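Local structure of aminotransferase (Psychrobacter arcticus 273-4, 3IF2) at residues 195-200 with 235-240. The protein is probably a pyridoxal 5'-phosphate-dependent aminotransferase, perhaps one that exchanges amino groups between valine and pyruvate. Numbering follows the deposited sequence.
Sequences ALENLP and AKRYDI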
loop_
_atom_site.group_PDB
_atom_site.type_symbol
_atom_site.label_atom_id
_atom_site.label_comp_id
_atom_site.label_asym_id
_atom_site.label_seq_id
_atom_site.Cartn_x
_atom_site.Cartn_y
_atom_site.Cartn_z
ATOM N N ALA A 195 -5.492 18.625 31.921
ATOM C CA ALA A 195 -5.991 19.106 30.626
ATOM C C ALA A 195 -6.701 18.033 29.792
ATOM O O ALA A 195 -7.774 18.288 29.241
ATOM C CB ALA A 195 -4.856 19.696 29.818
ATOM N N LEU A 196 -6.103 16.844 29.716
ATOM C CA LEU A 196 -6.642 15.726 28.916
ATOM C C LEU A 196 -7.964 15.175 29.453
ATOM O O LEU A 196 -8.943 15.033 28.707
ATOM C CB LEU A 196 -5.596 14.590 28.820
ATOM C CG LEU A 196 -5.861 13.305 28.021
ATOM C CD1 LEU A 196 -4.535 12.582 27.739
ATOM C CD2 LEU A 196 -6.855 12.328 28.661
ATOM N N GLU A 197 -7.985 14.909 30.755
ATOM C CA GLU A 197 -9.122 14.241 31.415
ATOM C C GLU A 197 -10.366 15.145 31.479
ATOM O O GLU A 197 -11.486 14.639 31.579
ATOM C CB GLU A 197 -8.656 13.706 32.784
ATOM C CG GLU A 197 -9.301 12.412 33.314
ATOM C CD GLU A 197 -8.310 11.548 34.167
ATOM O OE1 GLU A 197 -7.216 12.037 34.561
ATOM O OE2 GLU A 197 -8.620 10.360 34.426
ATOM N N ASN A 198 -10.145 16.463 31.381
ATOM C CA ASN A 198 -11.196 17.490 31.322
ATOM C C ASN A 198 -11.490 18.036 29.910
ATOM O O ASN A 198 -12.341 18.921 29.767
ATOM C CB ASN A 198 -10.845 18.657 32.273
ATOM C CG ASN A 198 -10.937 18.258 33.733
ATOM O OD1 ASN A 198 -12.040 18.132 34.287
ATOM N ND2 ASN A 198 -9.780 18.074 34.376
ATOM N N LEU A 199 -10.819 17.514 28.879
ATOM C CA LEU A 199 -11.068 17.934 27.487
ATOM C C LEU A 199 -12.566 17.708 27.152
ATOM O O LEU A 199 -13.067 16.598 27.361
ATOM C CB LEU A 199 -10.187 17.154 26.516
ATOM C CG LEU A 199 -10.132 17.600 25.060
ATOM C CD1 LEU A 199 -9.506 18.982 24.947
ATOM C CD2 LEU A 199 -9.309 16.604 24.287
ATOM N N PRO A 200 -13.299 18.774 26.731
ATOM C CA PRO A 200 -14.729 18.656 26.392
ATOM C C PRO A 200 -15.063 17.576 25.350
ATOM O O PRO A 200 -16.073 16.869 25.502
ATOM C CB PRO A 200 -15.073 20.047 25.852
ATOM C CG PRO A 200 -14.136 20.958 26.546
ATOM C CD PRO A 200 -12.864 20.189 26.691
ATOM N N ALA A 235 -8.910 5.340 28.377
ATOM C CA ALA A 235 -9.437 4.711 27.143
ATOM C C ALA A 235 -10.570 3.728 27.434
ATOM O O ALA A 235 -11.611 3.799 26.783
ATOM C CB ALA A 235 -8.337 4.017 26.342
ATOM N N LYS A 236 -10.388 2.852 28.424
ATOM C CA LYS A 236 -11.419 1.851 28.770
ATOM C C LYS A 236 -12.723 2.516 29.243
ATOM O O LYS A 236 -13.805 2.063 28.875
ATOM C CB LYS A 236 -10.926 0.855 29.835
ATOM C CG LYS A 236 -11.822 -0.391 29.991
ATOM C CD LYS A 236 -11.593 -1.130 31.319
ATOM C CE LYS A 236 -12.592 -2.300 31.475
ATOM N NZ LYS A 236 -12.453 -3.012 32.775
ATOM N N ARG A 237 -12.596 3.583 30.037
ATOM C CA ARG A 237 -13.740 4.330 30.581
ATOM C C ARG A 237 -14.638 4.868 29.488
ATOM O O ARG A 237 -15.860 4.696 29.568
ATOM C CB ARG A 237 -13.263 5.493 31.456
ATOM C CG ARG A 237 -14.347 6.233 32.290
ATOM C CD ARG A 237 -13.713 7.428 33.011
ATOM N NE ARG A 237 -12.516 6.991 33.757
ATOM C CZ ARG A 237 -11.448 7.737 34.086
ATOM N NH1 ARG A 237 -11.348 9.039 33.761
ATOM N NH2 ARG A 237 -10.437 7.156 34.746
ATOM N N TYR A 238 -14.024 5.470 28.463
ATOM C CA TYR A 238 -14.756 6.065 27.337
ATOM C C TYR A 238 -15.075 5.134 26.140
ATOM O O TYR A 238 -15.518 5.633 25.100
ATOM C CB TYR A 238 -14.054 7.368 26.889
ATOM C CG TYR A 238 -14.152 8.469 27.935
ATOM C CD1 TYR A 238 -15.333 9.226 28.078
ATOM C CD2 TYR A 238 -13.083 8.759 28.791
ATOM C CE1 TYR A 238 -15.444 10.252 29.053
ATOM C CE2 TYR A 238 -13.184 9.785 29.769
ATOM C CZ TYR A 238 -14.364 10.523 29.889
ATOM O OH TYR A 238 -14.455 11.514 30.838
ATOM N N ASP A 239 -14.945 3.805 26.290
ATOM C CA ASP A 239 -15.187 2.828 25.183
ATOM C C ASP A 239 -14.461 3.174 23.895
ATOM O O ASP A 239 -15.060 3.230 22.818
ATOM C CB ASP A 239 -16.693 2.614 24.901
ATOM C CG ASP A 239 -17.283 1.516 25.725
ATOM O OD1 ASP A 239 -17.515 1.750 26.937
ATOM O OD2 ASP A 239 -17.539 0.428 25.131
ATOM N N ILE A 240 -13.180 3.475 24.024
ATOM C CA ILE A 240 -12.337 3.777 22.867
ATOM C C ILE A 240 -10.996 3.051 23.017
ATOM O O ILE A 240 -10.519 2.872 24.146
ATOM C CB ILE A 240 -12.152 5.315 22.656
ATOM C CG1 ILE A 240 -11.560 6.007 23.902
ATOM C CG2 ILE A 240 -13.490 5.967 22.268
ATOM C CD1 ILE A 240 -11.053 7.413 23.634
#
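The guanidinium of Arg237 and the carboxylate of Glu197 meet edge to edge, their planes 4° apart, with Glu197 CG also lying in plane at the guanidinium edge. This surface salt bridge ties the C-terminal end of helix 193-197 to that of helix 225-237, the helix leading into strand 242-245 of the large mixed sheet in this class I/II aminotransferase fold. Arg237 NH1 donates to Glu197 OE2 over 3.1 Å in a nearly straight bond (169° at the hydrogen), and the oxygen accepts through its anti lone pair, the one turned away from OE1. Arg237 NH2 stays farther off, 3.7 Å from Glu197 OE2, which makes the pairing single rather than bidentate. Arg237 runs out with CG anti to its own backbone N (chi1 -170°) and bends at chi3, and this turn brings NH1 to the acid. Glu197 OE1 takes a weak hydrogen bond from His230, about two helical turns before Arg237. With an alanine at Glu197, Arg237 would probably lose its charge partner here and its guanidinium be freer to swing into solvent. The side chain of the next residue, Tyr238, packs on Leu202 and Lys203 of helix 200-203. Asp239, at positive phi, closes helix 225-237 in a Schellman motif, Ile240 N bonding to Ala235 O at 3.2 Å. Tyr238 OH stops 4.4 Å from Glu197 O.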